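Long-range contacts in PA3566 protein (Pseudomonas aeruginosa, PDB 1X7V), which is of unknown function but probably acts as an oxidoreductase of the antibiotic biosynthesis monooxygenase family: residues Leu9-Ala15 with His53-Glu59; Pro33-Ala38 with Arg69-His75. All blocks are in the same frame, centred on the assembly; numbering follows the deposited sequence.

Contact 1 (Leu9-Ala15 with His53-Glu59); sequences LIATITA and HLFYMIE
Two neighbouring antiparallel strands make this contact, 9-15 and 54-59, with H53 just ahead of the second. Their axes approach to 4.7 Å at 165°. All residues of both strands have extended backbone angles. The register pairs L9 with E59, I10 with I58, A11 with M57, T12 with Y56, I13 with F55 and T14 with L54.

The hydrogen-bonded pairs are L9-E59, A11-M57 and I13-F55. Each is closed by two bonds: L9 N to E59 O 2.8 Å and E59 N to L9 O 2.9 Å; A11 N to M57 O 2.9 Å and M57 N to A11 O 2.8 Å; I13 N to F55 O 2.8 Å and F55 N to I13 O 2.9 Å. A15 N to H53 O, 2.7 Å, adds a seventh. I10-I58, T12-Y56 and T14-L54 are the non-hydrogen-bonded pairs. CA-H...O contacts accompany the bonds, such as Y56 CA to A11 O at 3.2 Å.

Side chains alternate between two faces. L9, A11, I13, F55, M57 and E59 share the buried one. There A11 CB meets M57 CB at 4.2 Å, and the end of M57, a selenomethionine with chi1 t, leads away from strand 9-15. I10, T12, T14, L54, Y56 and I58 share the other. Here L54 CD2 lies 3.6 Å from T12 CG2 and 3.2 Å from T14 OG1. Y56, chi1 m, brings CD2 to 3.5 Å from T12 OG1; its OH is hydrogen-bonded to D48.

These are the central strands of the four-stranded sheet of a ferredoxin-like alpha-beta plait. Strand 87-96 flanks 7-15, and strand 40-47 flanks 54-61. Helix 20-36 packs on I13, A15 and F55.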
ATOM      1  N   LEU A   9      -6.931   5.270  -2.663  1.00 70.40           N
ATOM      2  CA  LEU A   9      -6.746   3.823  -2.824  1.00 72.82           C
ATOM      3  C   LEU A   9      -6.668   3.260  -1.438  1.00 73.49           C
ATOM      4  O   LEU A   9      -6.002   3.824  -0.597  1.00 74.30           O
ATOM      5  CB  LEU A   9      -5.460   3.525  -3.604  1.00 73.92           C
ATOM      6  CG  LEU A   9      -5.505   2.973  -4.994  1.00 79.88           C
ATOM      7  CD1 LEU A   9      -5.923   4.071  -5.947  1.00 83.24           C
ATOM      8  CD2 LEU A   9      -4.150   2.410  -5.461  1.00 78.25           C
ATOM      9  N   ILE A  10      -7.365   2.154  -1.184  1.00 73.41           N
ATOM     10  CA  ILE A  10      -7.201   1.415   0.055  1.00 73.44           C
ATOM     11  C   ILE A  10      -6.788   0.005  -0.368  1.00 73.23           C
ATOM     12  O   ILE A  10      -7.510  -0.660  -1.117  1.00 72.03           O
ATOM     13  CB  ILE A  10      -8.499   1.361   0.896  1.00 73.55           C
ATOM     14  CG1 ILE A  10      -9.013   2.761   1.243  1.00 73.45           C
ATOM     15  CG2 ILE A  10      -8.285   0.501   2.164  1.00 74.17           C
ATOM     16  CD1 ILE A  10     -10.480   2.719   1.654  1.00 76.12           C
ATOM     17  N   ALA A  11      -5.615  -0.409   0.091  1.00 72.47           N
ATOM     18  CA  ALA A  11      -5.073  -1.725  -0.217  1.00 72.54           C
ATOM     19  C   ALA A  11      -5.212  -2.506   1.077  1.00 72.95           C
ATOM     20  O   ALA A  11      -4.708  -2.055   2.078  1.00 73.47           O
ATOM     21  CB  ALA A  11      -3.610  -1.626  -0.635  1.00 74.21           C
ATOM     22  N   THR A  12      -5.962  -3.596   1.060  1.00 72.67           N
ATOM     23  CA  THR A  12      -6.099  -4.487   2.213  1.00 72.88           C
ATOM     24  C   THR A  12      -5.242  -5.713   1.899  1.00 72.60           C
ATOM     25  O   THR A  12      -5.489  -6.451   0.925  1.00 70.95           O
ATOM     26  CB  THR A  12      -7.538  -4.873   2.481  1.00 73.77           C
ATOM     27  OG1 THR A  12      -8.368  -3.710   2.653  1.00 78.13           O
ATOM     28  CG2 THR A  12      -7.619  -5.677   3.746  1.00 76.45           C
ATOM     29  N   ILE A  13      -4.165  -5.871   2.671  1.00 73.18           N
ATOM     30  CA  ILE A  13      -3.176  -6.891   2.442  1.00 74.18           C
ATOM     31  C   ILE A  13      -3.232  -7.890   3.609  1.00 73.35           C
ATOM     32  O   ILE A  13      -3.145  -7.490   4.765  1.00 72.88           O
ATOM     33  CB  ILE A  13      -1.810  -6.265   2.302  1.00 75.21           C
ATOM     34  CG1 ILE A  13      -1.878  -5.166   1.242  1.00 77.61           C
ATOM     35  CG2 ILE A  13      -0.803  -7.330   1.888  1.00 77.78           C
ATOM     36  CD1 ILE A  13      -0.566  -4.770   0.610  1.00 78.54           C
ATOM     37  N   THR A  14      -3.368  -9.171   3.285  1.00 71.91           N
ATOM     38  CA  THR A  14      -3.496 -10.255   4.290  1.00 72.06           C
ATOM     39  C   THR A  14      -2.266 -11.131   4.170  1.00 71.08           C
ATOM     40  O   THR A  14      -2.009 -11.714   3.087  1.00 70.97           O
ATOM     41  CB  THR A  14      -4.738 -11.137   4.064  1.00 73.69           C
ATOM     42  OG1 THR A  14      -5.929 -10.331   3.922  1.00 73.43           O
ATOM     43  CG2 THR A  14      -4.920 -12.050   5.223  1.00 74.27           C
ATOM     44  N   ALA A  15      -1.499 -11.235   5.262  1.00 70.67           N
ATOM     45  CA  ALA A  15      -0.327 -12.108   5.286  1.00 70.55           C
ATOM     46  C   ALA A  15      -0.742 -13.577   5.396  1.00 70.60           C
ATOM     47  O   ALA A  15      -1.753 -13.902   6.029  1.00 70.52           O
ATOM     48  CB  ALA A  15       0.563 -11.738   6.437  1.00 70.89           C
ATOM     49  N   HIS A  53      -2.593 -10.424  10.929  1.00 68.92           N
ATOM     50  CA  HIS A  53      -2.285 -10.686   9.525  1.00 70.14           C
ATOM     51  C   HIS A  53      -2.857  -9.709   8.520  1.00 70.59           C
ATOM     52  O   HIS A  53      -2.507  -9.809   7.333  1.00 71.40           O
ATOM     53  CB  HIS A  53      -2.785 -12.078   9.183  1.00 70.23           C
ATOM     54  CG  HIS A  53      -2.155 -13.150  10.012  1.00 69.65           C
ATOM     55  ND1 HIS A  53      -0.983 -13.769   9.647  1.00 70.52           N
ATOM     56  CD2 HIS A  53      -2.507 -13.672  11.200  1.00 72.51           C
ATOM     57  CE1 HIS A  53      -0.637 -14.641  10.582  1.00 71.41           C
ATOM     58  NE2 HIS A  53      -1.546 -14.600  11.540  1.00 75.35           N
ATOM     59  N   LEU A  54      -3.684  -8.768   8.981  1.00 70.56           N
ATOM     60  CA  LEU A  54      -4.388  -7.816   8.097  1.00 70.73           C
ATOM     61  C   LEU A  54      -3.834  -6.418   8.262  1.00 70.19           C
ATOM     62  O   LEU A  54      -3.735  -5.904   9.377  1.00 69.77           O
ATOM     63  CB  LEU A  54      -5.858  -7.754   8.399  1.00 72.93           C
ATOM     64  CG  LEU A  54      -6.745  -8.709   7.629  1.00 78.57           C
ATOM     65  CD1 LEU A  54      -8.099  -8.746   8.283  1.00 82.70           C
ATOM     66  CD2 LEU A  54      -6.801  -8.204   6.171  1.00 82.19           C
ATOM     67  N   PHE A  55      -3.433  -5.848   7.133  1.00 69.20           N
ATOM     68  CA  PHE A  55      -2.847  -4.511   7.026  1.00 68.30           C
ATOM     69  C   PHE A  55      -3.602  -3.736   5.979  1.00 69.67           C
ATOM     70  O   PHE A  55      -4.189  -4.332   5.069  1.00 72.32           O
ATOM     71  CB  PHE A  55      -1.391  -4.566   6.593  1.00 68.63           C
ATOM     72  CG  PHE A  55      -0.518  -5.381   7.508  1.00 66.44           C
ATOM     73  CD1 PHE A  55      -0.410  -6.750   7.365  1.00 67.61           C
ATOM     74  CD2 PHE A  55       0.099  -4.788   8.568  1.00 68.62           C
ATOM     75  CE1 PHE A  55       0.361  -7.478   8.277  1.00 69.98           C
ATOM     76  CE2 PHE A  55       0.826  -5.479   9.404  1.00 66.10           C
ATOM     77  CZ  PHE A  55       0.954  -6.850   9.251  1.00 68.22           C
ATOM     78  N   TYR A  56      -3.556  -2.417   6.120  1.00 69.09           N
ATOM     79  CA  TYR A  56      -4.300  -1.508   5.229  1.00 69.75           C
ATOM     80  C   TYR A  56      -3.400  -0.385   4.867  1.00 70.21           C
ATOM     81  O   TYR A  56      -2.873   0.281   5.772  1.00 70.18           O
ATOM     82  CB  TYR A  56      -5.532  -0.920   5.940  1.00 70.58           C
ATOM     83  CG  TYR A  56      -6.455  -1.937   6.529  1.00 71.26           C
ATOM     84  CD1 TYR A  56      -6.239  -2.451   7.819  1.00 71.92           C
ATOM     85  CD2 TYR A  56      -7.532  -2.431   5.814  1.00 72.00           C
ATOM     86  CE1 TYR A  56      -7.104  -3.402   8.402  1.00 72.83           C
ATOM     87  CE2 TYR A  56      -8.400  -3.381   6.386  1.00 73.40           C
ATOM     88  CZ  TYR A  56      -8.161  -3.876   7.675  1.00 74.49           C
ATOM     89  OH  TYR A  56      -9.003  -4.819   8.253  1.00 75.97           O
HETATM   90  N   MSE A  57      -3.206  -0.147   3.558  1.00 70.72           N
HETATM   91  CA  MSE A  57      -2.516   1.073   3.135  1.00 71.30           C
HETATM   92  C   MSE A  57      -3.608   2.019   2.638  1.00 71.24           C
HETATM   93  O   MSE A  57      -4.380   1.638   1.763  1.00 72.50           O
HETATM   94  CB  MSE A  57      -1.497   0.792   2.011  1.00 71.73           C
HETATM   95  CG  MSE A  57      -0.467   1.846   1.813  1.00 73.59           C
HETATM   96 SE   MSE A  57       0.853   1.721   3.289  1.00 81.35          SE
HETATM   97  CE  MSE A  57       1.959   0.084   2.605  1.00 80.92           C
ATOM     98  N   ILE A  58      -3.673   3.213   3.203  1.00 70.04           N
ATOM     99  CA  ILE A  58      -4.592   4.266   2.751  1.00 70.38           C
ATOM    100  C   ILE A  58      -3.723   5.261   2.021  1.00 69.47           C
ATOM    101  O   ILE A  58      -2.789   5.852   2.577  1.00 70.25           O
ATOM    102  CB  ILE A  58      -5.402   4.942   3.887  1.00 70.24           C
ATOM    103  CG1 ILE A  58      -6.205   3.888   4.722  1.00 69.61           C
ATOM    104  CG2 ILE A  58      -6.347   6.027   3.298  1.00 71.11           C
ATOM    105  CD1 ILE A  58      -6.887   4.469   5.904  1.00 72.66           C
ATOM    106  N   GLU A  59      -4.049   5.471   0.752  1.00 70.68           N
ATOM    107  CA  GLU A  59      -3.235   6.270  -0.153  1.00 69.73           C
ATOM    108  C   GLU A  59      -4.135   7.305  -0.861  1.00 70.14           C
ATOM    109  O   GLU A  59      -5.286   6.996  -1.156  1.00 69.62           O
ATOM    110  CB  GLU A  59      -2.591   5.385  -1.219  1.00 69.82           C
ATOM    111  CG  GLU A  59      -1.853   4.153  -0.721  1.00 71.01           C
ATOM    112  CD  GLU A  59      -1.330   3.287  -1.822  1.00 73.77           C
ATOM    113  OE1 GLU A  59      -1.191   3.777  -2.975  1.00 74.98           O
ATOM    114  OE2 GLU A  59      -1.019   2.092  -1.537  1.00 80.84           O
TER

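Contact 2 (Pro33-Ala38 with Arg69-His75); sequences PSRAEA and RHQNTEH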
ATOM      1  N   PRO A  33       9.562   6.305   1.324  1.00 69.47           N
ATOM      2  CA  PRO A  33       9.825   6.687  -0.066  1.00 69.27           C
ATOM      3  C   PRO A  33       8.543   7.015  -0.825  1.00 69.29           C
ATOM      4  O   PRO A  33       8.554   7.890  -1.736  1.00 70.93           O
ATOM      5  CB  PRO A  33      10.561   5.483  -0.647  1.00 69.55           C
ATOM      6  CG  PRO A  33      10.289   4.375   0.272  1.00 72.16           C
ATOM      7  CD  PRO A  33      10.006   4.928   1.602  1.00 70.04           C
ATOM      8  N   SER A  34       7.455   6.322  -0.513  1.00 68.63           N
ATOM      9  CA  SER A  34       6.188   6.601  -1.208  1.00 68.34           C
ATOM     10  C   SER A  34       5.641   7.986  -0.863  1.00 68.84           C
ATOM     11  O   SER A  34       5.152   8.715  -1.736  1.00 67.95           O
ATOM     12  CB  SER A  34       5.161   5.516  -0.956  1.00 68.20           C
ATOM     13  OG  SER A  34       5.545   4.252  -1.472  1.00 68.95           O
ATOM     14  N   ARG A  35       5.731   8.374   0.408  1.00 68.24           N
ATOM     15  CA  ARG A  35       5.235   9.676   0.853  1.00 68.70           C
ATOM     16  C   ARG A  35       5.962  10.840   0.127  1.00 69.14           C
ATOM     17  O   ARG A  35       5.362  11.906  -0.110  1.00 70.16           O
ATOM     18  CB  ARG A  35       5.440   9.825   2.358  1.00 68.45           C
ATOM     19  CG  ARG A  35       4.395   9.157   3.182  1.00 69.61           C
ATOM     20  CD  ARG A  35       4.777   9.195   4.674  1.00 69.43           C
ATOM     21  NE  ARG A  35       3.706   8.582   5.446  1.00 69.66           N
ATOM     22  CZ  ARG A  35       3.725   8.449   6.764  1.00 73.41           C
ATOM     23  NH1 ARG A  35       4.734   8.950   7.457  1.00 74.12           N
ATOM     24  NH2 ARG A  35       2.719   7.865   7.394  1.00 74.72           N
ATOM     25  N   ALA A  36       7.227  10.610  -0.253  1.00 68.14           N
ATOM     26  CA  ALA A  36       8.072  11.611  -0.893  1.00 68.40           C
ATOM     27  C   ALA A  36       7.716  11.792  -2.366  1.00 68.54           C
ATOM     28  O   ALA A  36       8.086  12.803  -2.974  1.00 67.82           O
ATOM     29  CB  ALA A  36       9.538  11.216  -0.753  1.00 68.59           C
ATOM     30  N   GLU A  37       7.041  10.797  -2.958  1.00 68.12           N
ATOM     31  CA  GLU A  37       6.791  10.834  -4.407  1.00 69.08           C
ATOM     32  C   GLU A  37       5.904  12.012  -4.822  1.00 68.49           C
ATOM     33  O   GLU A  37       4.974  12.371  -4.133  1.00 67.49           O
ATOM     34  CB  GLU A  37       6.140   9.547  -4.872  1.00 69.03           C
ATOM     35  CG  GLU A  37       7.026   8.364  -4.852  1.00 71.26           C
ATOM     36  CD  GLU A  37       6.256   7.145  -5.351  1.00 73.68           C
ATOM     37  OE1 GLU A  37       5.806   7.218  -6.530  1.00 77.52           O
ATOM     38  OE2 GLU A  37       6.089   6.161  -4.578  1.00 75.20           O
ATOM     39  N   ALA A  38       6.217  12.580  -5.991  1.00 68.24           N
ATOM     40  CA  ALA A  38       5.366  13.580  -6.626  1.00 69.43           C
ATOM     41  C   ALA A  38       3.924  13.071  -6.643  1.00 69.44           C
ATOM     42  O   ALA A  38       3.679  11.891  -6.968  1.00 69.83           O
ATOM     43  CB  ALA A  38       5.814  13.802  -8.038  1.00 70.27           C
ATOM     44  N   ARG A  69       3.213   6.216 -12.029  1.00 76.32           N
ATOM     45  CA  ARG A  69       4.622   6.428 -11.675  1.00 77.02           C
ATOM     46  C   ARG A  69       5.049   5.679 -10.372  1.00 74.79           C
ATOM     47  O   ARG A  69       6.111   5.073 -10.289  1.00 72.94           O
ATOM     48  CB  ARG A  69       4.849   7.928 -11.535  1.00 77.37           C
ATOM     49  CG  ARG A  69       4.791   8.728 -12.804  1.00 81.82           C
ATOM     50  CD  ARG A  69       5.442  10.106 -12.600  1.00 83.23           C
ATOM     51  NE  ARG A  69       4.800  10.861 -11.525  1.00 87.89           N
ATOM     52  CZ  ARG A  69       3.740  11.652 -11.691  1.00 90.06           C
ATOM     53  NH1 ARG A  69       3.178  11.782 -12.897  1.00 90.24           N
ATOM     54  NH2 ARG A  69       3.210  12.290 -10.634  1.00 90.60           N
ATOM     55  N   HIS A  70       4.231   5.735  -9.339  1.00 74.84           N
ATOM     56  CA  HIS A  70       4.493   4.975  -8.119  1.00 75.68           C
ATOM     57  C   HIS A  70       4.848   3.500  -8.368  1.00 75.59           C
ATOM     58  O   HIS A  70       5.789   2.960  -7.773  1.00 73.98           O
ATOM     59  CB  HIS A  70       3.299   5.125  -7.174  1.00 75.31           C
ATOM     60  CG  HIS A  70       3.335   4.246  -5.962  1.00 75.71           C
ATOM     61  ND1 HIS A  70       4.298   4.351  -4.977  1.00 74.39           N
ATOM     62  CD2 HIS A  70       2.491   3.263  -5.563  1.00 77.66           C
ATOM     63  CE1 HIS A  70       4.041   3.467  -4.027  1.00 75.11           C
ATOM     64  NE2 HIS A  70       2.960   2.781  -4.368  1.00 76.07           N
ATOM     65  N   GLN A  71       4.173   2.870  -9.314  1.00 77.56           N
ATOM     66  CA  GLN A  71       4.422   1.437  -9.569  1.00 78.25           C
ATOM     67  C   GLN A  71       5.664   1.112 -10.379  1.00 78.99           C
ATOM     68  O   GLN A  71       6.077  -0.079 -10.511  1.00 79.00           O
ATOM     69  CB  GLN A  71       3.229   0.835 -10.254  1.00 80.34           C
ATOM     70  CG  GLN A  71       2.023   0.890  -9.396  1.00 80.50           C
ATOM     71  CD  GLN A  71       0.864   0.428 -10.152  1.00 85.83           C
ATOM     72  OE1 GLN A  71       0.748  -0.803 -10.414  1.00 81.82           O
ATOM     73  NE2 GLN A  71      -0.016   1.372 -10.557  1.00 83.87           N
ATOM     74  N   ASN A  72       6.276   2.154 -10.927  1.00 77.25           N
ATOM     75  CA  ASN A  72       7.520   1.979 -11.616  1.00 78.23           C
ATOM     76  C   ASN A  72       8.711   2.296 -10.751  1.00 77.72           C
ATOM     77  O   ASN A  72       9.821   2.193 -11.207  1.00 78.19           O
ATOM     78  CB  ASN A  72       7.486   2.792 -12.883  1.00 78.52           C
ATOM     79  CG  ASN A  72       6.516   2.195 -13.884  1.00 80.87           C
ATOM     80  OD1 ASN A  72       6.938   1.523 -14.811  1.00 85.64           O
ATOM     81  ND2 ASN A  72       5.219   2.327 -13.630  1.00 84.28           N
ATOM     82  N   THR A  73       8.468   2.648  -9.483  1.00 77.02           N
ATOM     83  CA  THR A  73       9.556   3.028  -8.603  1.00 76.27           C
ATOM     84  C   THR A  73      10.267   1.789  -8.153  1.00 77.01           C
ATOM     85  O   THR A  73       9.691   0.706  -8.139  1.00 77.41           O
ATOM     86  CB  THR A  73       9.079   3.847  -7.353  1.00 75.18           C
ATOM     87  OG1 THR A  73       8.163   3.063  -6.581  1.00 73.61           O
ATOM     88  CG2 THR A  73       8.398   5.122  -7.774  1.00 75.17           C
ATOM     89  N   GLU A  74      11.507   2.016  -7.730  1.00 77.78           N
ATOM     90  CA  GLU A  74      12.410   1.039  -7.142  1.00 78.62           C
ATOM     91  C   GLU A  74      11.830   0.415  -5.878  1.00 77.31           C
ATOM     92  O   GLU A  74      11.778  -0.784  -5.769  1.00 76.18           O
ATOM     93  CB  GLU A  74      13.693   1.768  -6.797  1.00 79.58           C
ATOM     94  CG  GLU A  74      14.876   0.910  -6.460  1.00 83.26           C
ATOM     95  CD  GLU A  74      16.243   1.650  -6.590  1.00 84.04           C
ATOM     96  OE1 GLU A  74      17.302   0.996  -6.423  1.00 90.87           O
ATOM     97  OE2 GLU A  74      16.276   2.877  -6.883  1.00 91.72           O
ATOM     98  N   HIS A  75      11.371   1.251  -4.952  1.00 76.11           N
ATOM     99  CA  HIS A  75      10.764   0.771  -3.704  1.00 76.49           C
ATOM    100  C   HIS A  75       9.539  -0.093  -3.943  1.00 76.59           C
ATOM    101  O   HIS A  75       9.398  -1.173  -3.341  1.00 76.48           O
ATOM    102  CB  HIS A  75      10.502   1.912  -2.671  1.00 75.67           C
ATOM    103  CG  HIS A  75       9.632   3.022  -3.169  1.00 75.29           C
ATOM    104  ND1 HIS A  75      10.102   4.028  -3.983  1.00 75.68           N
ATOM    105  CD2 HIS A  75       8.334   3.316  -2.910  1.00 75.02           C
ATOM    106  CE1 HIS A  75       9.109   4.871  -4.252  1.00 77.37           C
ATOM    107  NE2 HIS A  75       8.023   4.453  -3.622  1.00 76.11           N
TER
HETATM  108  O   HOH W   1       4.356   9.694  -8.614  1.00 30.36           O
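E37 has chi1 m and chi2 t, so its carboxylate extends from just past helix 20-36 to two histidines. E37 OE2 accepts hydrogen bonds from H70 ND1 at 2.6 Å and from H75 NE2 at 2.8 Å. The two imidazoles differ in chi1, t for H70 and p for H75, yet both turn a ring edge to this one oxygen. P33 lies over a face of H75: P33 CB is 3.6 Å from the ring centroid, a CH-pi contact. S34 OG sits at the edge of both rings, 3.1 Å from H70 CE1, and is hydrogen-bonded to L30 O.

The contact joins the end of the first long helix of the alpha-beta plait to the break between helices 64-71 and 74-80. T73, the N-cap of the latter helix, has chi1 p; its OG1 caps F76 N and donates to H70 O at 2.7 Å. E37 OE1 is 3.6 Å from T73 CG2. Farther out, one water receives a weak bond from R69 NE, 3.2 Å, and donates to A38 O, 2.8 Å.

In the fold
Contact 1 lies in the sheet, and contact 2 in the helical layer over one face of it. Their centres are about 17 Å apart. Their nearest atoms come to about 4 Å without touching. Along the chain the segments alternate: strand 7-15 runs into helix 20-36, and strand 54-61 into helix 64-71. The two contacts therefore pair the same two strand-helix units, once through strands and once through helix ends. Y43 and W61 bridge the layers. Y43 meets M57 and E59 of contact 1 and the H70 ring of contact 2. W61 is hydrogen-bonded to E59 and its ring meets that of H70.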